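Local coordinates for protein muconate cycloisomerase (Azorhizobium caulinodans, PDB 3MY9) that is a magnesium-binding member of the enolase superfamily, pairing an N-terminal domain with a C-terminal domain of TIM-barrel type, at residues T312-I315 and A316-G320; S284-A287 and I288-A292; G121-V124 and A125-L128; G129-V132 and R133-I136. All coordinates share one frame; numbering follows the deposited sequence.

How the contacts relate
Along the chain contact 3 comes first, runs straight on into contact 4, and is followed much later by contact 2 and then contact 1. The first two make up the loop after helix 102-120 and the start of strand 135-142, the first strand of the barrel sheet along the chain; contact 2 lies on barrel helix 279-292 and contact 1 on the end of helix 305-316 and the loop after it. Contact 1 has its centre about 6 Å from that of contact 4, 11 Å from contact 3 and 13 Å from contact 2. Contacts 2 and 3 have centres about 21 Å apart and do not meet. The end of helix 305-316 thus touches both the 121-136 segment and helix 279-292, and all four contacts adjoin a second subunit.

Contact 1 (T312-I315 and A316-G320)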
loop_
_atom_site.group_PDB
_atom_site.type_symbol
_atom_site.label_atom_id
_atom_site.label_comp_id
_atom_site.label_asym_id
_atom_site.label_seq_id
_atom_site.Cartn_x
_atom_site.Cartn_y
_atom_site.Cartn_z
ATOM N N THR A 312 -21.382 -30.179 -17.982
ATOM C CA THR A 312 -22.620 -30.279 -17.227
ATOM C C THR A 312 -22.432 -31.031 -15.898
ATOM O O THR A 312 -22.973 -30.635 -14.872
ATOM C CB THR A 312 -23.682 -30.976 -18.099
ATOM O OG1 THR A 312 -23.964 -30.142 -19.232
ATOM C CG2 THR A 312 -24.939 -31.179 -17.328
ATOM N N GLN A 313 -21.656 -32.111 -15.925
ATOM C CA GLN A 313 -21.281 -32.857 -14.699
ATOM C C GLN A 313 -20.479 -31.998 -13.728
ATOM O O GLN A 313 -20.740 -31.972 -12.511
ATOM C CB GLN A 313 -20.446 -34.100 -15.054
ATOM C CG GLN A 313 -21.151 -35.114 -15.934
ATOM C CD GLN A 313 -22.146 -35.969 -15.192
ATOM O OE1 GLN A 313 -22.110 -36.073 -13.972
ATOM N NE2 GLN A 313 -23.049 -36.606 -15.939
ATOM N N LEU A 314 -19.476 -31.304 -14.260
ATOM C CA LEU A 314 -18.706 -30.372 -13.447
ATOM C C LEU A 314 -19.624 -29.375 -12.744
ATOM O O LEU A 314 -19.551 -29.197 -11.527
ATOM C CB LEU A 314 -17.674 -29.608 -14.282
ATOM C CG LEU A 314 -17.066 -28.447 -13.461
ATOM C CD1 LEU A 314 -16.033 -29.040 -12.498
ATOM C CD2 LEU A 314 -16.512 -27.363 -14.337
ATOM N N ILE A 315 -20.480 -28.711 -13.506
ATOM C CA ILE A 315 -21.293 -27.665 -12.929
ATOM C C ILE A 315 -22.284 -28.267 -11.944
ATOM O O ILE A 315 -22.530 -27.703 -10.889
ATOM C CB ILE A 315 -21.999 -26.828 -13.995
ATOM C CG1 ILE A 315 -20.968 -26.047 -14.835
ATOM C CG2 ILE A 315 -22.999 -25.858 -13.349
ATOM C CD1 ILE A 315 -21.592 -25.373 -16.092
ATOM N N ALA A 316 -22.798 -29.452 -12.260
ATOM C CA ALA A 316 -23.698 -30.170 -11.375
ATOM C C ALA A 316 -23.094 -30.390 -9.975
ATOM O O ALA A 316 -23.823 -30.407 -8.971
ATOM C CB ALA A 316 -24.069 -31.502 -12.013
ATOM N N ALA A 317 -21.775 -30.565 -9.933
ATOM C CA ALA A 317 -21.030 -30.926 -8.708
ATOM C C ALA A 317 -20.276 -29.749 -8.084
ATOM O O ALA A 317 -19.487 -29.945 -7.146
ATOM C CB ALA A 317 -20.024 -32.040 -9.042
ATOM N N THR A 318 -20.479 -28.535 -8.601
ATOM C CA THR A 318 -19.639 -27.379 -8.200
ATOM C C THR A 318 -20.555 -26.210 -7.815
ATOM O O THR A 318 -20.914 -25.398 -8.635
ATOM C CB THR A 318 -18.657 -26.993 -9.302
ATOM O OG1 THR A 318 -17.948 -28.159 -9.737
ATOM C CG2 THR A 318 -17.631 -25.942 -8.800
ATOM N N PRO A 319 -20.946 -26.142 -6.545
ATOM C CA PRO A 319 -22.046 -25.274 -6.126
ATOM C C PRO A 319 -21.810 -23.783 -6.387
ATOM O O PRO A 319 -22.770 -23.059 -6.674
ATOM C CB PRO A 319 -22.153 -25.541 -4.614
ATOM C CG PRO A 319 -20.831 -26.142 -4.222
ATOM C CD PRO A 319 -20.325 -26.860 -5.425
ATOM N N GLY A 320 -20.544 -23.341 -6.331
ATOM C CA GLY A 320 -20.191 -21.942 -6.569
ATOM C C GLY A 320 -20.421 -21.483 -8.011
ATOM O O GLY A 320 -20.468 -20.288 -8.282
#
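Leu-314 and Thr-318 meet aslant, the hydroxyl of the threonine lying against both the carbonyl and the branched end of the leucine. With OG1 beside its own backbone N (chi1 -51°), Thr-318 gives a hydrogen bond of 2.6 Å from OG1 to O of Leu-314, and CD1 of Leu-314 comes to 3.5 Å from the same OG1. The carbonyl O of Leu-314 takes a second bond, 3.1 Å from N of Ala-317; the two donors approach opposite faces of the carbonyl plane, so this oxygen is gripped from above and below. OG1 is also bonded to the side-chain amide of Gln-283 on helix 279-292. Earlier in the helix the regular pattern still holds, N of Ala-316 lying 2.9 Å from O of Thr-312. It then tightens: N of Thr-318 reaches O of Ile-315 at 3.2 Å in a nearly straight bond, and Ala-317 is the first residue to leave helical angles. Gln-313 faces elsewhere, its amide tied to Ala-125 and Leu-358. A shift from four-residue to three-residue spacing, with a threonine hydroxyl turned back onto the last helical turn, marks the C-terminal end of helix 305-316 in the enolase-type barrel.

Contact 2 (S284-A287 and I288-A292); sequences SLMA and IADTA
This is a contact within one helix, joining successive turns of helix 279-292 on the outside of the barrel: Met-286 lies over Ala-289 and Asp-290, and Thr-291 turns back to Ala-287. The methionine is folded on itself, bent at both chi2 (-54°) and chi3 (-60°), which lays its thioether along the helix surface: SD is 3.9 Å from CB of Ala-289. Its terminal methyl CE then stands 3.8 Å from OD1 of Asp-290, the two side chains crossing at about a right angle. Thr-318 and Ile-321, from the chain beyond the next barrel helix, pack on the same methionine. Helices 279-292 and 254-263 pack side by side in the TIM-barrel-type domain, and Leu-285 and Ile-288 both rest on Leu-257 of the latter. Farther round, Thr-291 holds O of Ala-287 twice, through OG1 at 2.9 Å and through its own backbone N at 3.2 Å. Its hydroxyl lies beside the backbone N (chi1 -52°) and approaches nearly along the C=O axis, whereas the N-H comes in above the carbonyl plane. Asp-290 N closes its turn on O of Met-286 at 2.9 Å. The face carrying Ser-284, Ala-287 and Ile-288 meets a second subunit, where Ser-284 packs on Ala-287 of that subunit, Ala-287 on its Ser-284, and Ile-288 on its Ile-288.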
loop_
_atom_site.group_PDB
_atom_site.type_symbol
_atom_site.label_atom_id
_atom_site.label_comp_id
_atom_site.label_asym_id
_atom_site.label_seq_id
_atom_site.Cartn_x
_atom_site.Cartn_y
_atom_site.Cartn_z
ATOM N N SER A 284 -10.772 -26.675 -8.216
ATOM C CA SER A 284 -9.761 -25.995 -7.401
ATOM C C SER A 284 -9.912 -24.475 -7.545
ATOM O O SER A 284 -9.860 -23.746 -6.554
ATOM C CB SER A 284 -8.346 -26.396 -7.840
ATOM O OG SER A 284 -8.149 -27.773 -7.659
ATOM N N LEU A 285 -10.089 -24.030 -8.792
ATOM C CA LEU A 285 -10.338 -22.642 -9.115
ATOM C C LEU A 285 -11.537 -22.143 -8.301
ATOM O O LEU A 285 -11.468 -21.106 -7.627
ATOM C CB LEU A 285 -10.633 -22.505 -10.608
ATOM C CG LEU A 285 -10.834 -21.107 -11.187
ATOM C CD1 LEU A 285 -10.820 -21.151 -12.702
ATOM C CD2 LEU A 285 -12.155 -20.572 -10.741
ATOM N N MET A 286 -12.631 -22.887 -8.345
ATOM C CA MET A 286 -13.830 -22.485 -7.590
ATOM C C MET A 286 -13.680 -22.533 -6.036
ATOM O O MET A 286 -14.355 -21.790 -5.342
ATOM C CB MET A 286 -15.046 -23.227 -8.101
ATOM C CG MET A 286 -15.464 -22.725 -9.507
ATOM S SD MET A 286 -15.725 -20.942 -9.659
ATOM C CE MET A 286 -17.012 -20.752 -8.495
ATOM N N ALA A 287 -12.738 -23.297 -5.487
ATOM C CA ALA A 287 -12.492 -23.219 -4.036
ATOM C C ALA A 287 -11.931 -21.846 -3.655
ATOM O O ALA A 287 -12.281 -21.294 -2.614
ATOM C CB ALA A 287 -11.522 -24.288 -3.597
ATOM N N ILE A 288 -11.044 -21.315 -4.495
ATOM C CA ILE A 288 -10.511 -19.997 -4.300
ATOM C C ILE A 288 -11.633 -18.948 -4.401
ATOM O O ILE A 288 -11.738 -18.071 -3.547
ATOM C CB ILE A 288 -9.429 -19.641 -5.315
ATOM C CG1 ILE A 288 -8.226 -20.563 -5.170
ATOM C CG2 ILE A 288 -8.989 -18.189 -5.128
ATOM C CD1 ILE A 288 -7.348 -20.566 -6.364
ATOM N N ALA A 289 -12.449 -19.068 -5.447
ATOM C CA ALA A 289 -13.474 -18.114 -5.749
ATOM C C ALA A 289 -14.561 -18.093 -4.657
ATOM O O ALA A 289 -15.011 -17.020 -4.291
ATOM C CB ALA A 289 -14.085 -18.388 -7.157
ATOM N N ASP A 290 -14.970 -19.266 -4.162
ATOM C CA ASP A 290 -15.942 -19.374 -3.050
ATOM C C ASP A 290 -15.423 -18.680 -1.787
ATOM O O ASP A 290 -16.138 -17.921 -1.150
ATOM C CB ASP A 290 -16.264 -20.860 -2.703
ATOM C CG ASP A 290 -17.096 -21.556 -3.768
ATOM O OD1 ASP A 290 -17.555 -20.879 -4.731
ATOM O OD2 ASP A 290 -17.273 -22.804 -3.662
ATOM N N THR A 291 -14.172 -18.954 -1.422
ATOM C CA THR A 291 -13.566 -18.289 -0.286
ATOM C C THR A 291 -13.561 -16.771 -0.491
ATOM O O THR A 291 -13.858 -16.015 0.425
ATOM C CB THR A 291 -12.142 -18.817 -0.019
ATOM O OG1 THR A 291 -12.192 -20.242 0.066
ATOM C CG2 THR A 291 -11.599 -18.263 1.297
ATOM N N ALA A 292 -13.292 -16.332 -1.712
ATOM C CA ALA A 292 -13.214 -14.905 -2.020
ATOM C C ALA A 292 -14.557 -14.233 -2.269
ATOM O O ALA A 292 -14.593 -13.029 -2.421
ATOM C CB ALA A 292 -12.308 -14.649 -3.220
#

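Contact 3 (G121-V124 and A125-L128); sequences GLSV and ADLL
A short turn of helical backbone angles, in the loop between helix 102-120 and strand 135-142, begins with Ser-123 bonded to Asp-126. The carboxylate of Asp-126 swings back over the start of the turn, its CG beside its own backbone N (chi1 -63°), and OD2 accepts the backbone N-H of Ser-123 at 2.6 Å. The donor comes from above the carboxylate plane, 42° out of it. In return N of Asp-126 points at OG of Ser-123 at 3.1 Å, though the position of that hydroxyl is less sure in the model. Leu-127 N adds a backbone bond of 3.2 Å to O of Ser-123, and Leu-128 N one of 3.0 Å to O of Ala-125. Leucines flank the polar pair. CD1 of Leu-122 touches CD2 of Leu-127 at 3.6 Å, the two chains lying at a slant, while CD2 of Leu-122 rests against CB and OD2 of Asp-126. On another side of the turn Val-124 and Leu-128 run side by side in the same direction, CG1 of the valine 3.9 Å from CD1 of the leucine. Val-124 also packs on Leu-113 of helix 102-120, and Leu-122 and Leu-127 continue onto Thr-120 and Leu-122 of a second subunit. Ala-125 N is bonded to the side chain of Gln-313, tying the turn to barrel helix 305-316. The exchange between Ser-123 and Asp-126 is consistent with a capping box, its Ser-123 OG half being the less certain, the arrangement found where a helical turn begins.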
loop_
_atom_site.group_PDB
_atom_site.type_symbol
_atom_site.label_atom_id
_atom_site.label_comp_id
_atom_site.label_asym_id
_atom_site.label_seq_id
_atom_site.Cartn_x
_atom_site.Cartn_y
_atom_site.Cartn_z
ATOM N N GLY A 121 -20.406 -47.648 -11.111
ATOM C CA GLY A 121 -21.799 -47.209 -11.024
ATOM C C GLY A 121 -21.986 -45.777 -10.562
ATOM O O GLY A 121 -23.016 -45.441 -9.979
ATOM N N LEU A 122 -20.993 -44.924 -10.812
ATOM C CA LEU A 122 -21.047 -43.533 -10.395
ATOM C C LEU A 122 -20.968 -42.618 -11.603
ATOM O O LEU A 122 -20.260 -42.910 -12.568
ATOM C CB LEU A 122 -19.865 -43.207 -9.463
ATOM C CG LEU A 122 -19.900 -43.815 -8.055
ATOM C CD1 LEU A 122 -18.597 -43.459 -7.287
ATOM C CD2 LEU A 122 -21.147 -43.366 -7.281
ATOM N N SER A 123 -21.671 -41.497 -11.537
ATOM C CA SER A 123 -21.468 -40.428 -12.499
ATOM C C SER A 123 -20.177 -39.652 -12.195
ATOM O O SER A 123 -19.589 -39.754 -11.102
ATOM C CB SER A 123 -22.632 -39.458 -12.451
ATOM O OG SER A 123 -22.664 -38.769 -11.214
ATOM N N VAL A 124 -19.766 -38.835 -13.157
ATOM C CA VAL A 124 -18.653 -37.945 -12.966
ATOM C C VAL A 124 -18.939 -36.932 -11.841
ATOM O O VAL A 124 -18.077 -36.693 -10.997
ATOM C CB VAL A 124 -18.247 -37.295 -14.305
ATOM C CG1 VAL A 124 -17.266 -36.190 -14.078
ATOM C CG2 VAL A 124 -17.651 -38.381 -15.224
ATOM N N ALA A 125 -20.137 -36.353 -11.803
ATOM C CA ALA A 125 -20.529 -35.506 -10.657
ATOM C C ALA A 125 -20.279 -36.212 -9.302
ATOM O O ALA A 125 -19.746 -35.612 -8.379
ATOM C CB ALA A 125 -21.990 -35.096 -10.771
ATOM N N ASP A 126 -20.702 -37.472 -9.204
ATOM C CA ASP A 126 -20.524 -38.307 -8.003
ATOM C C ASP A 126 -19.064 -38.394 -7.557
ATOM O O ASP A 126 -18.788 -38.411 -6.373
ATOM C CB ASP A 126 -20.982 -39.757 -8.262
ATOM C CG ASP A 126 -22.456 -39.885 -8.592
ATOM O OD1 ASP A 126 -23.237 -39.015 -8.169
ATOM O OD2 ASP A 126 -22.833 -40.900 -9.246
ATOM N N LEU A 127 -18.165 -38.514 -8.530
ATOM C CA LEU A 127 -16.729 -38.590 -8.317
ATOM C C LEU A 127 -16.068 -37.236 -8.028
ATOM O O LEU A 127 -14.840 -37.171 -7.773
ATOM C CB LEU A 127 -16.075 -39.193 -9.554
ATOM C CG LEU A 127 -16.492 -40.638 -9.852
ATOM C CD1 LEU A 127 -16.020 -41.045 -11.237
ATOM C CD2 LEU A 127 -15.920 -41.553 -8.773
ATOM N N LEU A 128 -16.859 -36.164 -8.112
ATOM C CA LEU A 128 -16.387 -34.805 -7.894
ATOM C C LEU A 128 -17.051 -34.186 -6.657
ATOM O O LEU A 128 -17.126 -32.958 -6.522
ATOM C CB LEU A 128 -16.682 -33.954 -9.147
ATOM C CG LEU A 128 -15.859 -34.368 -10.377
ATOM C CD1 LEU A 128 -16.170 -33.477 -11.568
ATOM C CD2 LEU A 128 -14.352 -34.384 -10.078
#

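Contact 4 (G129-V132 and R133-I136); sequences GGRV and RDRI
OD1 of Asp-134 is gripped by two arginines: Arg-131 of its own chain, whose NH1 lies 3.1 Å from OD1, and Arg-86 of a second subunit, each in a salt bridge. The N-H of Arg-131 points at OD1 at 159°. Seen from the guanidinium the oxygen is at the edge and almost in plane, but on the carboxylate it is met on the anti side and somewhat out of plane, the two flat groups being turned 49° apart. Arg-131 is extended from CG to NE and crosses the aspartate at about a right angle, and its CD passes 3.5 Å from OD1 of Asp-134. Its other nitrogen, NH2, forms a salt bridge with Asp-354. These residues lead into strand 135-142, the first strand of the barrel sheet in an enolase-type C-terminal domain. Arg-133, between Arg-131 and Asp-134 in sequence, turns another way. Its CG sits between backbone N and carbonyl carbon (chi1 57°) and the chain bends at chi3, carrying the guanidinium to the carbonyls of Ile-315, Thr-318 and Pro-319 at the end of helix 305-316 and just beyond it, while Val-132 packs on Pro-319.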
loop_
_atom_site.group_PDB
_atom_site.type_symbol
_atom_site.label_atom_id
_atom_site.label_comp_id
_atom_site.label_asym_id
_atom_site.label_seq_id
_atom_site.Cartn_x
_atom_site.Cartn_y
_atom_site.Cartn_z
ATOM N N GLY A 129 -17.567 -35.054 -5.781
ATOM C CA GLY A 129 -18.126 -34.641 -4.501
ATOM C C GLY A 129 -19.626 -34.793 -4.431
ATOM O O GLY A 129 -20.219 -34.534 -3.387
ATOM N N GLY A 130 -20.232 -35.193 -5.545
ATOM C CA GLY A 130 -21.659 -35.382 -5.638
ATOM C C GLY A 130 -22.364 -34.180 -6.237
ATOM O O GLY A 130 -21.886 -33.057 -6.132
ATOM N N ARG A 131 -23.495 -34.439 -6.883
ATOM C CA ARG A 131 -24.382 -33.396 -7.368
ATOM C C ARG A 131 -24.861 -32.503 -6.244
ATOM O O ARG A 131 -25.154 -32.970 -5.144
ATOM C CB ARG A 131 -25.647 -33.968 -7.999
ATOM C CG ARG A 131 -25.468 -34.749 -9.284
ATOM C CD ARG A 131 -26.834 -34.935 -9.980
ATOM N NE ARG A 131 -26.704 -35.575 -11.296
ATOM C CZ ARG A 131 -27.718 -35.723 -12.148
ATOM N NH1 ARG A 131 -28.937 -35.299 -11.818
ATOM N NH2 ARG A 131 -27.524 -36.292 -13.336
ATOM N N VAL A 132 -24.945 -31.215 -6.574
ATOM C CA VAL A 132 -25.563 -30.213 -5.765
ATOM C C VAL A 132 -26.732 -29.569 -6.523
ATOM O O VAL A 132 -27.526 -28.846 -5.935
ATOM C CB VAL A 132 -24.516 -29.168 -5.364
ATOM C CG1 VAL A 132 -25.190 -27.956 -4.845
ATOM C CG2 VAL A 132 -23.566 -29.795 -4.292
ATOM N N ARG A 133 -26.843 -29.869 -7.819
ATOM C CA ARG A 133 -27.996 -29.476 -8.622
ATOM C C ARG A 133 -28.228 -30.457 -9.764
ATOM O O ARG A 133 -27.316 -31.162 -10.187
ATOM C CB ARG A 133 -27.797 -28.047 -9.165
ATOM C CG ARG A 133 -26.520 -27.869 -9.982
ATOM C CD ARG A 133 -26.414 -26.456 -10.510
ATOM N NE ARG A 133 -26.205 -25.455 -9.470
ATOM C CZ ARG A 133 -25.030 -25.125 -8.939
ATOM N NH1 ARG A 133 -23.893 -25.701 -9.338
ATOM N NH2 ARG A 133 -24.983 -24.176 -8.017
ATOM N N ASP A 134 -29.463 -30.479 -10.263
ATOM C CA ASP A 134 -29.890 -31.407 -11.313
ATOM C C ASP A 134 -30.149 -30.776 -12.687
ATOM O O ASP A 134 -30.310 -31.494 -13.689
ATOM C CB ASP A 134 -31.173 -32.082 -10.852
ATOM C CG ASP A 134 -30.997 -32.812 -9.533
ATOM O OD1 ASP A 134 -30.042 -33.611 -9.402
ATOM O OD2 ASP A 134 -31.817 -32.564 -8.624
ATOM N N ARG A 135 -30.246 -29.439 -12.696
ATOM C CA ARG A 135 -30.452 -28.631 -13.888
ATOM C C ARG A 135 -29.491 -27.440 -13.812
ATOM O O ARG A 135 -29.075 -27.052 -12.718
ATOM C CB ARG A 135 -31.891 -28.086 -13.918
ATOM C CG ARG A 135 -32.954 -29.096 -13.716
ATOM C CD ARG A 135 -34.327 -28.472 -13.576
ATOM N NE ARG A 135 -35.374 -29.484 -13.618
ATOM C CZ ARG A 135 -36.675 -29.214 -13.751
ATOM N NH1 ARG A 135 -37.105 -27.953 -13.845
ATOM N NH2 ARG A 135 -37.554 -30.196 -13.784
ATOM N N ILE A 136 -29.150 -26.852 -14.953
ATOM C CA ILE A 136 -28.276 -25.703 -14.991
ATOM C C ILE A 136 -28.947 -24.596 -15.802
ATOM O O ILE A 136 -29.228 -24.793 -16.976
ATOM C CB ILE A 136 -26.939 -26.004 -15.655
ATOM C CG1 ILE A 136 -26.295 -27.270 -15.071
ATOM C CG2 ILE A 136 -26.010 -24.793 -15.479
ATOM C CD1 ILE A 136 -25.074 -27.748 -15.837
#